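Putative uncharacterized protein (Pyrococcus abyssi virus 1, PDB 4HR1) is of unknown function but folds as a bundle of helices that pairs with a second protein chain in the assembly. Local coordinates at residues Ile20-Gly25 against Asp113-Leu118; Ile13-Thr18 against Gln91-Met96. All coordinates share one frame; numbering follows the deposited sequence.

How the interactions relate
Interactions 1 and 2 both draw on helix 5-30, used at successive turns: 13-18 meets 91-96 on helix 72-98, and 20-25 meets 113-118 on the C-terminal helix 109-119. Their centres lie 8 Å apart, and the segments alternate along the chain. The two contacts touch directly. D116 OD1 accepts a probable hydrogen bond of 2.7 Å from W15 NE1, and L115 CD1 lies 3.7 Å from M96 CE, so helix 109-119 rests on helix 5-30 and helix 72-98 together. The centre of interaction 2 lies about 5 Å from the centre of the chain and that of interaction 1 about 10 Å; residues of both reach the second protein chain, eight in interaction 1 and three in interaction 2.

Interaction 1: residues Ile20-Gly25 against Asp113-Leu118; sequences IAFLKG and DYLDSL
F22 meets Y114 and L115 across two helical segments whose backbones come nearest at F22 and L115, with CA atoms 8.4 Å apart, and no hydrogen bond joins them. The F22 ring carries its side of the contact. With CG anti to the backbone N (chi1 -173°), the ring extends toward helix 109-119, and its CE2 corner reaches Y114 CE2 at 3.6 Å. Centroids 5.9 Å apart and planes at 52° describe two rims that meet, with neither ring lying over the face of the other. Seen from F22, Y114 CE2 arrives at the ring edge, close to the plane. L115 meets the same phenylalanine through one methyl: its CD2 is 4.0 Å from both F22 CD2 and F22 CB, thus touching the root of the side chain as well as the ring. One face of the Y114 ring is backed from within its own helix by L118 CD2, 3.5 Å above the plane and offset toward the rim. M96 and L101 also pack on F22, and aromatic side chains of the other protein chain meet both F22 and Y114; Y114 OH is hydrogen-bonded to backbone of that chain. The three touching residues are buried, so this junction is held by apolar and aromatic packing, while the phenolic oxygen finds its polar partner across the chain interface.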
ATOM      1  N   ILE A  20       4.976  -8.411  -0.249  1.00 42.39           N
ATOM      2  CA  ILE A  20       5.718  -8.468  -1.516  1.00 42.29           C
ATOM      3  C   ILE A  20       7.064  -7.737  -1.345  1.00 44.19           C
ATOM      4  O   ILE A  20       8.090  -8.269  -1.756  1.00 44.05           O
ATOM      5  CB  ILE A  20       4.844  -7.970  -2.723  1.00 46.12           C
ATOM      6  CG1 ILE A  20       3.840  -9.078  -3.130  1.00 46.31           C
ATOM      7  CG2 ILE A  20       5.701  -7.529  -3.960  1.00 47.10           C
ATOM      8  CD1 ILE A  20       2.629  -8.590  -3.727  1.00 51.14           C
ATOM      9  N   ALA A  21       7.062  -6.565  -0.687  1.00 40.50           N
ATOM     10  CA  ALA A  21       8.282  -5.798  -0.373  1.00 41.34           C
ATOM     11  C   ALA A  21       9.243  -6.685   0.423  1.00 47.76           C
ATOM     12  O   ALA A  21      10.427  -6.762   0.078  1.00 47.47           O
ATOM     13  CB  ALA A  21       7.936  -4.545   0.439  1.00 41.88           C
ATOM     14  N   PHE A  22       8.701  -7.414   1.439  1.00 45.66           N
ATOM     15  CA  PHE A  22       9.439  -8.340   2.304  1.00 46.02           C
ATOM     16  C   PHE A  22      10.120  -9.436   1.493  1.00 52.80           C
ATOM     17  O   PHE A  22      11.328  -9.634   1.650  1.00 52.70           O
ATOM     18  CB  PHE A  22       8.494  -8.939   3.360  1.00 47.53           C
ATOM     19  CG  PHE A  22       9.146  -9.792   4.422  1.00 48.31           C
ATOM     20  CD1 PHE A  22       9.371 -11.146   4.210  1.00 50.61           C
ATOM     21  CD2 PHE A  22       9.480  -9.254   5.657  1.00 49.99           C
ATOM     22  CE1 PHE A  22       9.950 -11.939   5.202  1.00 51.61           C
ATOM     23  CE2 PHE A  22      10.039 -10.054   6.654  1.00 52.56           C
ATOM     24  CZ  PHE A  22      10.265 -11.392   6.424  1.00 50.19           C
ATOM     25  N   LEU A  23       9.352 -10.127   0.609  1.00 50.89           N
ATOM     26  CA  LEU A  23       9.841 -11.205  -0.267  1.00 51.21           C
ATOM     27  C   LEU A  23      10.949 -10.739  -1.202  1.00 58.06           C
ATOM     28  O   LEU A  23      11.944 -11.449  -1.359  1.00 57.15           O
ATOM     29  CB  LEU A  23       8.696 -11.765  -1.109  1.00 50.98           C
ATOM     30  CG  LEU A  23       8.031 -13.002  -0.597  1.00 55.24           C
ATOM     31  CD1 LEU A  23       6.553 -12.941  -0.870  1.00 55.99           C
ATOM     32  CD2 LEU A  23       8.647 -14.246  -1.215  1.00 57.07           C
ATOM     33  N   LYS A  24      10.749  -9.557  -1.842  1.00 57.30           N
ATOM     34  CA  LYS A  24      11.681  -8.894  -2.762  1.00 58.08           C
ATOM     35  C   LYS A  24      13.037  -8.705  -2.064  1.00 64.09           C
ATOM     36  O   LYS A  24      14.070  -9.139  -2.594  1.00 64.26           O
ATOM     37  CB  LYS A  24      11.109  -7.529  -3.186  1.00 60.99           C
ATOM     38  CG  LYS A  24      11.143  -7.271  -4.691  1.00 78.26           C
ATOM     39  CD  LYS A  24       9.744  -7.221  -5.299  1.00 85.94           C
ATOM     40  CE  LYS A  24       9.349  -5.847  -5.793  1.00 94.19           C
ATOM     41  NZ  LYS A  24       8.820  -4.989  -4.699  1.00102.78           N
ATOM     42  N   GLY A  25      12.987  -8.141  -0.850  1.00 61.07           N
ATOM     43  CA  GLY A  25      14.133  -7.890   0.014  1.00 61.28           C
ATOM     44  C   GLY A  25      14.867  -9.138   0.447  1.00 67.11           C
ATOM     45  O   GLY A  25      16.104  -9.162   0.422  1.00 66.81           O
ATOM     46  N   ASP A 113       3.488 -11.879  12.112  1.00 43.36           N
ATOM     47  CA  ASP A 113       3.344 -10.938  13.234  1.00 44.25           C
ATOM     48  C   ASP A 113       4.108  -9.628  12.947  1.00 49.61           C
ATOM     49  O   ASP A 113       3.569  -8.540  13.190  1.00 50.80           O
ATOM     50  CB  ASP A 113       3.817 -11.581  14.558  1.00 46.43           C
ATOM     51  CG  ASP A 113       2.839 -12.537  15.239  1.00 57.07           C
ATOM     52  OD1 ASP A 113       1.870 -12.996  14.567  1.00 55.05           O
ATOM     53  OD2 ASP A 113       3.065 -12.863  16.426  1.00 65.66           O
ATOM     54  N   TYR A 114       5.336  -9.743  12.384  1.00 44.18           N
ATOM     55  CA  TYR A 114       6.147  -8.607  11.963  1.00 44.44           C
ATOM     56  C   TYR A 114       5.399  -7.802  10.877  1.00 48.14           C
ATOM     57  O   TYR A 114       5.270  -6.589  11.001  1.00 49.08           O
ATOM     58  CB  TYR A 114       7.520  -9.081  11.455  1.00 46.25           C
ATOM     59  CG  TYR A 114       8.299  -8.016  10.717  1.00 49.24           C
ATOM     60  CD1 TYR A 114       8.827  -6.917  11.392  1.00 50.64           C
ATOM     61  CD2 TYR A 114       8.529  -8.115   9.346  1.00 50.38           C
ATOM     62  CE1 TYR A 114       9.537  -5.928  10.716  1.00 50.28           C
ATOM     63  CE2 TYR A 114       9.242  -7.137   8.662  1.00 51.27           C
ATOM     64  CZ  TYR A 114       9.747  -6.042   9.352  1.00 56.98           C
ATOM     65  OH  TYR A 114      10.431  -5.055   8.676  1.00 52.89           O
ATOM     66  N   LEU A 115       4.846  -8.487   9.866  1.00 42.36           N
ATOM     67  CA  LEU A 115       4.096  -7.834   8.784  1.00 40.29           C
ATOM     68  C   LEU A 115       2.876  -7.089   9.288  1.00 44.20           C
ATOM     69  O   LEU A 115       2.660  -5.945   8.898  1.00 42.09           O
ATOM     70  CB  LEU A 115       3.750  -8.814   7.640  1.00 38.67           C
ATOM     71  CG  LEU A 115       4.953  -9.329   6.824  1.00 40.73           C
ATOM     72  CD1 LEU A 115       4.523 -10.396   5.836  1.00 40.27           C
ATOM     73  CD2 LEU A 115       5.674  -8.201   6.107  1.00 39.86           C
ATOM     74  N   ASP A 116       2.127  -7.713  10.217  1.00 43.15           N
ATOM     75  CA  ASP A 116       0.935  -7.142  10.839  1.00 43.08           C
ATOM     76  C   ASP A 116       1.290  -5.879  11.595  1.00 48.47           C
ATOM     77  O   ASP A 116       0.515  -4.926  11.549  1.00 48.56           O
ATOM     78  CB  ASP A 116       0.271  -8.152  11.801  1.00 44.94           C
ATOM     79  CG  ASP A 116      -0.380  -9.385  11.180  1.00 54.71           C
ATOM     80  OD1 ASP A 116      -0.454  -9.464   9.932  1.00 56.08           O
ATOM     81  OD2 ASP A 116      -0.798 -10.276  11.941  1.00 61.35           O
ATOM     82  N   SER A 117       2.479  -5.857  12.248  1.00 46.09           N
ATOM     83  CA  SER A 117       2.982  -4.739  13.060  1.00 46.44           C
ATOM     84  C   SER A 117       3.198  -3.474  12.245  1.00 53.80           C
ATOM     85  O   SER A 117       2.896  -2.378  12.726  1.00 53.94           O
ATOM     86  CB  SER A 117       4.267  -5.128  13.799  1.00 47.43           C
ATOM     87  OG  SER A 117       5.413  -5.057  12.963  1.00 48.86           O
ATOM     88  N   LEU A 118       3.723  -3.637  11.013  1.00 52.28           N
ATOM     89  CA  LEU A 118       4.007  -2.576  10.040  1.00 52.77           C
ATOM     90  C   LEU A 118       2.738  -1.835   9.534  1.00 62.51           C
ATOM     91  O   LEU A 118       2.822  -0.659   9.173  1.00 62.75           O
ATOM     92  CB  LEU A 118       4.774  -3.186   8.854  1.00 51.59           C
ATOM     93  CG  LEU A 118       6.314  -3.260   8.897  1.00 53.66           C
ATOM     94  CD1 LEU A 118       6.872  -3.323  10.287  1.00 53.21           C
ATOM     95  CD2 LEU A 118       6.809  -4.411   8.112  1.00 53.15           C
TER

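Interaction 2: residues Ile13-Thr18 against Gln91-Met96; sequences ISWLRT and QIIVEM
W15 and L16 meet I92 from two neighbouring positions on segment 13-18, each through a different branch of the isoleucine. The segments run nearly parallel, their axes 11.6 Å apart at closest approach and crossing at 20°, and side chains bridge the separation. I92 has CG1 anti to its carbonyl carbon (chi1 -72°), which leaves CG2 anti to the backbone N. This splits its branches between two partners: CG2 approaches W15 CZ3 at 4.1 Å, and CG1 lies 4.1 Å from L16 CD2. The indole and I92 slide past one another in opposite directions, whereas L16 and I92 meet at a slant. W15 owes its reach to a first torsion of -164°, which sets CG anti to the backbone N and carries the six-membered ring toward segment 91-96. Its outer corner, CH2, also comes within 4.4 Å of I93 CG1, a looser touch at the border of the contact. Both isoleucines approach the indole obliquely. The pyrrole end of the indole has another task: NE1 is hydrogen-bonded to D116 OD1 on helix 109-119, which probably helps fix how the ring is turned. K89 adds a cation-pi contact with W15, and L85 and I88 join it in packing on L16. Within segment 13-18, T18 OG1 donates to S14 O at 2.7 Å from above the carbonyl plane, and the same oxygen accepts from T18 N. The cross-helix contact itself is wholly apolar, with no hydrogen bond between the segments; dispersion and burial of hydrocarbon hold it, and the buried indole N-H is satisfied by D116 on helix 109-119.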
ATOM      1  N   ILE A  13      -4.865  -5.002   1.201  1.00 36.19           N
ATOM      2  CA  ILE A  13      -3.962  -4.598   0.107  1.00 34.86           C
ATOM      3  C   ILE A  13      -2.598  -4.197   0.724  1.00 35.60           C
ATOM      4  O   ILE A  13      -1.561  -4.694   0.276  1.00 33.89           O
ATOM      5  CB  ILE A  13      -4.581  -3.490  -0.831  1.00 38.14           C
ATOM      6  CG1 ILE A  13      -5.888  -3.980  -1.533  1.00 37.95           C
ATOM      7  CG2 ILE A  13      -3.554  -3.021  -1.886  1.00 38.54           C
ATOM      8  CD1 ILE A  13      -6.938  -2.818  -1.947  1.00 31.20           C
ATOM      9  N   SER A  14      -2.616  -3.353   1.786  1.00 32.43           N
ATOM     10  CA  SER A  14      -1.391  -2.929   2.490  1.00 34.35           C
ATOM     11  C   SER A  14      -0.565  -4.124   2.965  1.00 40.40           C
ATOM     12  O   SER A  14       0.622  -4.174   2.642  1.00 40.79           O
ATOM     13  CB  SER A  14      -1.702  -1.986   3.649  1.00 39.77           C
ATOM     14  OG  SER A  14      -2.375  -0.823   3.188  1.00 52.89           O
ATOM     15  N   TRP A  15      -1.200  -5.125   3.643  1.00 36.14           N
ATOM     16  CA  TRP A  15      -0.509  -6.343   4.092  1.00 34.57           C
ATOM     17  C   TRP A  15       0.144  -7.014   2.918  1.00 38.98           C
ATOM     18  O   TRP A  15       1.328  -7.358   2.984  1.00 39.40           O
ATOM     19  CB  TRP A  15      -1.482  -7.358   4.746  1.00 32.01           C
ATOM     20  CG  TRP A  15      -0.788  -8.426   5.543  1.00 30.99           C
ATOM     21  CD1 TRP A  15      -0.516  -8.389   6.881  1.00 33.53           C
ATOM     22  CD2 TRP A  15      -0.182  -9.631   5.045  1.00 30.03           C
ATOM     23  NE1 TRP A  15       0.164  -9.522   7.259  1.00 32.54           N
ATOM     24  CE2 TRP A  15       0.390 -10.301   6.152  1.00 33.10           C
ATOM     25  CE3 TRP A  15      -0.129 -10.255   3.778  1.00 30.42           C
ATOM     26  CZ2 TRP A  15       1.024 -11.546   6.033  1.00 31.35           C
ATOM     27  CZ3 TRP A  15       0.531 -11.470   3.659  1.00 30.83           C
ATOM     28  CH2 TRP A  15       1.114 -12.094   4.772  1.00 31.07           C
ATOM     29  N   LEU A  16      -0.630  -7.227   1.849  1.00 36.77           N
ATOM     30  CA  LEU A  16      -0.139  -7.917   0.650  1.00 37.52           C
ATOM     31  C   LEU A  16       1.022  -7.182  -0.039  1.00 42.50           C
ATOM     32  O   LEU A  16       1.983  -7.838  -0.454  1.00 41.46           O
ATOM     33  CB  LEU A  16      -1.290  -8.204  -0.321  1.00 37.87           C
ATOM     34  CG  LEU A  16      -2.295  -9.274   0.119  1.00 43.31           C
ATOM     35  CD1 LEU A  16      -3.409  -9.376  -0.848  1.00 44.27           C
ATOM     36  CD2 LEU A  16      -1.653 -10.629   0.218  1.00 46.51           C
ATOM     37  N   ARG A  17       0.975  -5.823  -0.084  1.00 40.43           N
ATOM     38  CA  ARG A  17       2.056  -5.020  -0.677  1.00 41.05           C
ATOM     39  C   ARG A  17       3.333  -5.114   0.165  1.00 44.30           C
ATOM     40  O   ARG A  17       4.408  -5.405  -0.381  1.00 43.78           O
ATOM     41  CB  ARG A  17       1.630  -3.563  -0.916  1.00 42.74           C
ATOM     42  CG  ARG A  17       0.546  -3.434  -1.988  1.00 52.13           C
ATOM     43  CD  ARG A  17       0.754  -2.218  -2.860  1.00 60.18           C
ATOM     44  NE  ARG A  17      -0.503  -1.530  -3.173  1.00 63.24           N
ATOM     45  CZ  ARG A  17      -1.213  -1.722  -4.281  1.00 69.85           C
ATOM     46  NH1 ARG A  17      -0.820  -2.613  -5.187  1.00 48.51           N
ATOM     47  NH2 ARG A  17      -2.331  -1.043  -4.483  1.00 53.83           N
ATOM     48  N   THR A  18       3.192  -4.962   1.502  1.00 39.76           N
ATOM     49  CA  THR A  18       4.279  -5.063   2.480  1.00 39.54           C
ATOM     50  C   THR A  18       4.906  -6.463   2.433  1.00 45.40           C
ATOM     51  O   THR A  18       6.135  -6.588   2.535  1.00 46.09           O
ATOM     52  CB  THR A  18       3.786  -4.690   3.880  1.00 46.73           C
ATOM     53  OG1 THR A  18       2.907  -3.549   3.833  1.00 36.20           O
ATOM     54  CG2 THR A  18       4.932  -4.457   4.860  1.00 47.22           C
ATOM     55  N   GLN A  91      -1.074 -17.662  -1.463  1.00 42.33           N
ATOM     56  CA  GLN A  91       0.008 -17.857  -2.434  1.00 42.65           C
ATOM     57  C   GLN A  91       1.301 -17.138  -2.020  1.00 47.25           C
ATOM     58  O   GLN A  91       2.393 -17.602  -2.368  1.00 47.68           O
ATOM     59  CB  GLN A  91      -0.429 -17.448  -3.843  1.00 44.34           C
ATOM     60  CG  GLN A  91      -1.577 -18.255  -4.443  1.00 64.13           C
ATOM     61  CD  GLN A  91      -1.817 -17.851  -5.880  1.00 92.30           C
ATOM     62  OE1 GLN A  91      -1.397 -18.536  -6.824  1.00 92.69           O
ATOM     63  NE2 GLN A  91      -2.459 -16.708  -6.086  1.00 80.00           N
ATOM     64  N   ILE A  92       1.184 -16.025  -1.266  1.00 43.54           N
ATOM     65  CA  ILE A  92       2.331 -15.279  -0.731  1.00 43.35           C
ATOM     66  C   ILE A  92       3.075 -16.149   0.316  1.00 46.12           C
ATOM     67  O   ILE A  92       4.300 -16.327   0.200  1.00 45.03           O
ATOM     68  CB  ILE A  92       1.892 -13.886  -0.157  1.00 46.86           C
ATOM     69  CG1 ILE A  92       1.493 -12.851  -1.267  1.00 47.59           C
ATOM     70  CG2 ILE A  92       2.899 -13.303   0.846  1.00 48.45           C
ATOM     71  CD1 ILE A  92       2.482 -12.641  -2.414  1.00 55.21           C
ATOM     72  N   ILE A  93       2.318 -16.682   1.329  1.00 40.82           N
ATOM     73  CA  ILE A  93       2.824 -17.505   2.432  1.00 40.18           C
ATOM     74  C   ILE A  93       3.464 -18.770   1.864  1.00 46.46           C
ATOM     75  O   ILE A  93       4.589 -19.127   2.233  1.00 46.27           O
ATOM     76  CB  ILE A  93       1.715 -17.773   3.492  1.00 42.42           C
ATOM     77  CG1 ILE A  93       1.200 -16.451   4.104  1.00 42.09           C
ATOM     78  CG2 ILE A  93       2.209 -18.730   4.588  1.00 42.39           C
ATOM     79  CD1 ILE A  93      -0.208 -16.458   4.591  1.00 47.99           C
ATOM     80  N   VAL A  94       2.780 -19.384   0.891  1.00 44.06           N
ATOM     81  CA  VAL A  94       3.267 -20.559   0.172  1.00 44.41           C
ATOM     82  C   VAL A  94       4.605 -20.243  -0.524  1.00 48.00           C
ATOM     83  O   VAL A  94       5.523 -21.058  -0.459  1.00 48.65           O
ATOM     84  CB  VAL A  94       2.167 -21.083  -0.797  1.00 48.62           C
ATOM     85  CG1 VAL A  94       2.723 -22.076  -1.814  1.00 48.25           C
ATOM     86  CG2 VAL A  94       1.015 -21.711  -0.010  1.00 48.52           C
ATOM     87  N   GLU A  95       4.718 -19.054  -1.155  1.00 44.16           N
ATOM     88  CA  GLU A  95       5.936 -18.599  -1.828  1.00 44.06           C
ATOM     89  C   GLU A  95       7.062 -18.400  -0.837  1.00 46.54           C
ATOM     90  O   GLU A  95       8.170 -18.890  -1.084  1.00 45.37           O
ATOM     91  CB  GLU A  95       5.695 -17.323  -2.666  1.00 45.64           C
ATOM     92  CG  GLU A  95       6.909 -16.832  -3.453  1.00 54.58           C
ATOM     93  CD  GLU A  95       7.442 -17.728  -4.560  1.00 76.58           C
ATOM     94  OE1 GLU A  95       6.784 -18.744  -4.883  1.00 56.88           O
ATOM     95  OE2 GLU A  95       8.514 -17.397  -5.122  1.00 75.33           O
ATOM     96  N   MET A  96       6.777 -17.690   0.287  1.00 43.21           N
ATOM     97  CA  MET A  96       7.729 -17.442   1.377  1.00 42.46           C
ATOM     98  C   MET A  96       8.346 -18.792   1.784  1.00 53.03           C
ATOM     99  O   MET A  96       9.558 -18.963   1.671  1.00 53.82           O
ATOM    100  CB  MET A  96       7.025 -16.795   2.595  1.00 42.95           C
ATOM    101  CG  MET A  96       6.764 -15.323   2.462  1.00 43.17           C
ATOM    102  SD  MET A  96       5.781 -14.739   3.855  1.00 43.82           S
ATOM    103  CE  MET A  96       5.901 -13.072   3.607  1.00 40.00           C
TER